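Local coordinates for D-3-phosphoglycerate dehydrogenase oxidoreductase protein (Ralstonia solanacearum, PDB 3GG9) that probably catalyses the NAD-dependent oxidation of D-3-phosphoglycerate, at residues A[265-278]-A[289-302]. Numbering follows the deposited sequence.
Sequences LNRGRPGMAAIDVF and LLRMENCICTPHIG
Asp276 grips the loop that follows strand 295-297 with both carboxylate oxygens. OD1 accepts two hydrogen bonds. Thr298 OG1 donates to the anti lone pair of Asp276 OD1 at 2.7 Å, and Ile301 N reaches the syn lone pair of Asp276 OD1 at 2.8 Å. Asp276 OD2 takes Gly302 N at 3.0 Å, from the syn side but tilted out of the carboxylate plane. CG of Asp276 lies anti to the backbone N (chi1 -176°), which carries the carboxylate across to these donors. Three hydrogen bonds thus fix its rotation in a buried setting. Next to it, Val277 CG1 sits over the centre of the His300 ring, a CH-pi contact of 3.9 Å from CG1 to the ring centroid. His300 ND1 is hydrogen-bonded to Glu281 OE1.

Strands 272-275 and 295-297 run parallel, joined by alternating hydrogen bonds such as Ile296 N to Ala273 O and Ile275 N to Ile296 O. They are the last two strands of the Rossmann-type NAD-binding domain, and 295-297 forms one edge of its sheet within the chain. Where the pair begins, Asn294 ND2 donates to Gly271 O at 3.2 Å (ND2 to O), from above the carbonyl plane.

One sheet face carries Ala273, Ile275, Cys295 and Cys297. Ile275 CG1 rests against both sulfurs, 3.9 Å from Cys297 SG. Phe278 brings its ring edge to Cys297 CB, 3.7 Å from CZ. Leu289 crosses Leu265 and Ile275 at about right angles. On the other face, helix 109-123 covers Met272 and Ile296. Arg124 NH2 of the second subunit hydrogen-bonds to Ile301 O and Gly302 O.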
# COMPACT_ATOMS: atom_id res chain seq x y z
N LEU A 265 -16.93 14.13 0.87
CA LEU A 265 -17.04 12.74 1.32
C LEU A 265 -18.41 12.47 1.94
O LEU A 265 -19.02 11.44 1.66
CB LEU A 265 -15.92 12.35 2.28
CG LEU A 265 -14.53 12.13 1.66
CD1 LEU A 265 -13.51 11.97 2.77
CD2 LEU A 265 -14.48 10.93 0.71
N ASN A 266 -18.89 13.41 2.73
CA ASN A 266 -20.23 13.32 3.31
C ASN A 266 -21.37 13.36 2.28
O ASN A 266 -22.47 12.91 2.57
CB ASN A 266 -20.44 14.37 4.40
CG ASN A 266 -19.75 14.00 5.70
OD1 ASN A 266 -19.41 12.84 5.93
ND2 ASN A 266 -19.54 14.99 6.55
N ARG A 267 -21.12 13.90 1.09
CA ARG A 267 -22.14 13.88 0.03
C ARG A 267 -21.99 12.67 -0.91
O ARG A 267 -22.83 12.44 -1.79
CB ARG A 267 -22.22 15.22 -0.72
CG ARG A 267 -22.34 16.45 0.21
CD ARG A 267 -23.32 17.51 -0.27
NE ARG A 267 -22.77 18.45 -1.25
CZ ARG A 267 -22.49 19.73 -1.02
NH1 ARG A 267 -22.01 20.49 -2.00
NH2 ARG A 267 -22.68 20.27 0.18
N GLY A 268 -20.93 11.88 -0.70
CA GLY A 268 -20.77 10.59 -1.36
C GLY A 268 -19.96 10.57 -2.64
O GLY A 268 -19.84 9.51 -3.28
N ARG A 269 -19.45 11.73 -3.04
CA ARG A 269 -18.59 11.90 -4.24
C ARG A 269 -17.42 12.80 -3.85
O ARG A 269 -17.64 13.95 -3.48
CB ARG A 269 -19.35 12.49 -5.42
CG ARG A 269 -20.53 11.65 -5.89
CD ARG A 269 -21.49 12.42 -6.78
NE ARG A 269 -21.07 12.30 -8.16
CZ ARG A 269 -21.60 11.47 -9.05
NH1 ARG A 269 -21.11 11.45 -10.28
NH2 ARG A 269 -22.62 10.69 -8.72
N PRO A 270 -16.17 12.29 -3.89
CA PRO A 270 -15.72 10.94 -4.26
C PRO A 270 -16.14 9.92 -3.20
O PRO A 270 -16.62 10.31 -2.14
CB PRO A 270 -14.20 11.09 -4.30
CG PRO A 270 -13.92 12.14 -3.27
CD PRO A 270 -15.05 13.14 -3.45
N GLY A 271 -15.95 8.64 -3.48
CA GLY A 271 -16.29 7.58 -2.52
C GLY A 271 -15.24 7.39 -1.43
O GLY A 271 -15.55 6.93 -0.32
N MET A 272 -14.00 7.74 -1.74
CA MET A 272 -12.91 7.51 -0.80
C MET A 272 -11.81 8.54 -0.98
O MET A 272 -11.64 9.12 -2.06
CB MET A 272 -12.35 6.08 -0.97
CG MET A 272 -11.30 5.64 0.12
SD MET A 272 -10.83 3.89 0.19
CE MET A 272 -12.45 3.24 0.68
N ALA A 273 -11.10 8.82 0.11
CA ALA A 273 -9.91 9.63 0.05
C ALA A 273 -8.71 8.98 0.75
O ALA A 273 -8.85 8.16 1.66
CB ALA A 273 -10.18 11.00 0.57
N ALA A 274 -7.51 9.35 0.29
CA ALA A 274 -6.29 9.00 1.00
C ALA A 274 -5.45 10.27 1.08
O ALA A 274 -5.16 10.91 0.07
CB ALA A 274 -5.54 7.86 0.28
N ILE A 275 -5.12 10.70 2.30
CA ILE A 275 -4.43 11.98 2.48
C ILE A 275 -3.22 11.83 3.41
O ILE A 275 -3.21 11.01 4.33
CB ILE A 275 -5.37 13.15 2.94
CG1 ILE A 275 -5.95 12.90 4.33
CG2 ILE A 275 -6.52 13.46 1.92
CD1 ILE A 275 -5.30 13.73 5.34
N ASP A 276 -2.22 12.68 3.18
CA ASP A 276 -0.98 12.61 3.96
C ASP A 276 -0.71 13.96 4.63
O ASP A 276 0.21 14.09 5.38
CB ASP A 276 0.18 12.19 3.04
CG ASP A 276 1.51 12.00 3.80
OD1 ASP A 276 1.55 11.15 4.72
OD2 ASP A 276 2.51 12.67 3.45
N VAL A 277 -1.58 14.94 4.42
CA VAL A 277 -1.29 16.30 4.82
C VAL A 277 -2.53 16.94 5.43
O VAL A 277 -3.65 16.71 4.96
CB VAL A 277 -0.80 17.18 3.61
CG1 VAL A 277 0.59 16.75 3.17
CG2 VAL A 277 -1.81 17.10 2.43
N PHE A 278 -2.31 17.72 6.48
CA PHE A 278 -3.38 18.41 7.20
C PHE A 278 -3.07 19.90 7.32
O PHE A 278 -1.91 20.30 7.25
CB PHE A 278 -3.50 17.82 8.60
CG PHE A 278 -3.96 16.38 8.62
CD1 PHE A 278 -5.31 16.08 8.83
CD2 PHE A 278 -3.05 15.34 8.46
CE1 PHE A 278 -5.74 14.76 8.87
CE2 PHE A 278 -3.47 14.01 8.48
CZ PHE A 278 -4.82 13.72 8.71
N LEU A 289 -11.58 13.57 9.80
CA LEU A 289 -11.19 12.61 8.77
C LEU A 289 -10.70 11.28 9.33
O LEU A 289 -10.85 10.25 8.68
CB LEU A 289 -10.12 13.20 7.86
CG LEU A 289 -10.54 14.18 6.78
CD1 LEU A 289 -9.29 14.57 6.03
CD2 LEU A 289 -11.60 13.56 5.81
N LEU A 290 -10.13 11.31 10.53
CA LEU A 290 -9.62 10.11 11.19
C LEU A 290 -10.76 9.22 11.66
O LEU A 290 -10.57 8.02 11.85
CB LEU A 290 -8.68 10.45 12.37
CG LEU A 290 -7.40 11.25 12.12
CD1 LEU A 290 -6.52 11.33 13.36
CD2 LEU A 290 -6.62 10.63 11.01
N ARG A 291 -11.94 9.80 11.85
CA ARG A 291 -13.11 9.04 12.28
C ARG A 291 -14.01 8.61 11.12
O ARG A 291 -15.11 8.11 11.34
CB ARG A 291 -13.89 9.83 13.33
CG ARG A 291 -13.01 10.22 14.52
CD ARG A 291 -13.81 10.86 15.64
NE ARG A 291 -14.26 12.22 15.33
CZ ARG A 291 -13.51 13.32 15.42
NH1 ARG A 291 -14.07 14.49 15.14
NH2 ARG A 291 -12.23 13.28 15.80
N MET A 292 -13.51 8.78 9.89
CA MET A 292 -14.21 8.35 8.67
C MET A 292 -13.57 7.10 8.07
O MET A 292 -12.40 7.11 7.68
CB MET A 292 -14.21 9.49 7.64
CG MET A 292 -15.27 10.57 7.90
SD MET A 292 -15.31 11.92 6.69
CE MET A 292 -14.74 13.22 7.69
N GLU A 293 -14.36 6.02 7.98
CA GLU A 293 -13.91 4.73 7.43
C GLU A 293 -13.48 4.82 5.95
O GLU A 293 -12.65 4.03 5.49
CB GLU A 293 -14.98 3.66 7.61
CG GLU A 293 -16.26 3.85 6.79
CD GLU A 293 -17.19 2.64 6.78
OE1 GLU A 293 -16.80 1.55 7.28
OE2 GLU A 293 -18.32 2.78 6.27
N ASN A 294 -14.05 5.79 5.22
CA ASN A 294 -13.66 6.03 3.81
C ASN A 294 -12.60 7.13 3.63
O ASN A 294 -12.46 7.69 2.55
CB ASN A 294 -14.89 6.31 2.94
CG ASN A 294 -15.70 7.50 3.42
OD1 ASN A 294 -15.70 7.82 4.61
ND2 ASN A 294 -16.40 8.14 2.50
N CYS A 295 -11.85 7.43 4.69
CA CYS A 295 -10.60 8.18 4.54
C CYS A 295 -9.46 7.39 5.15
O CYS A 295 -9.58 6.86 6.25
CB CYS A 295 -10.67 9.58 5.17
SG CYS A 295 -9.42 10.75 4.50
N ILE A 296 -8.37 7.28 4.41
CA ILE A 296 -7.13 6.75 4.97
C ILE A 296 -6.18 7.94 5.15
O ILE A 296 -5.87 8.64 4.19
CB ILE A 296 -6.54 5.66 4.05
CG1 ILE A 296 -7.46 4.42 4.11
CG2 ILE A 296 -5.10 5.32 4.45
CD1 ILE A 296 -7.37 3.53 2.94
N CYS A 297 -5.75 8.17 6.38
CA CYS A 297 -4.88 9.31 6.71
C CYS A 297 -3.58 8.83 7.29
O CYS A 297 -3.58 8.06 8.27
CB CYS A 297 -5.54 10.21 7.74
SG CYS A 297 -7.19 10.78 7.33
N THR A 298 -2.48 9.28 6.69
CA THR A 298 -1.16 9.06 7.24
C THR A 298 -0.60 10.39 7.71
O THR A 298 -0.99 11.46 7.20
CB THR A 298 -0.22 8.49 6.15
OG1 THR A 298 -0.37 9.30 4.99
CG2 THR A 298 -0.61 7.07 5.84
N PRO A 299 0.32 10.33 8.69
CA PRO A 299 0.79 11.56 9.32
C PRO A 299 1.97 12.24 8.63
O PRO A 299 3.08 12.28 9.17
CB PRO A 299 1.18 11.08 10.73
CG PRO A 299 1.66 9.69 10.49
CD PRO A 299 0.85 9.13 9.36
N HIS A 300 1.72 12.75 7.44
CA HIS A 300 2.70 13.51 6.69
C HIS A 300 4.04 12.79 6.58
O HIS A 300 5.07 13.34 6.97
CB HIS A 300 2.87 14.94 7.22
CG HIS A 300 3.39 15.90 6.20
ND1 HIS A 300 3.32 17.26 6.34
CD2 HIS A 300 3.98 15.68 5.00
CE1 HIS A 300 3.84 17.85 5.28
NE2 HIS A 300 4.27 16.90 4.45
N ILE A 301 3.98 11.56 6.07
CA ILE A 301 5.17 10.68 5.93
C ILE A 301 5.75 10.62 4.52
O ILE A 301 6.72 9.87 4.25
CB ILE A 301 4.87 9.26 6.44
CG1 ILE A 301 3.61 8.68 5.75
CG2 ILE A 301 4.75 9.30 7.97
CD1 ILE A 301 3.23 7.24 6.17
N GLY A 302 5.19 11.40 3.61
CA GLY A 302 5.76 11.53 2.24
C GLY A 302 7.29 11.56 2.17
O GLY A 302 7.87 10.78 1.43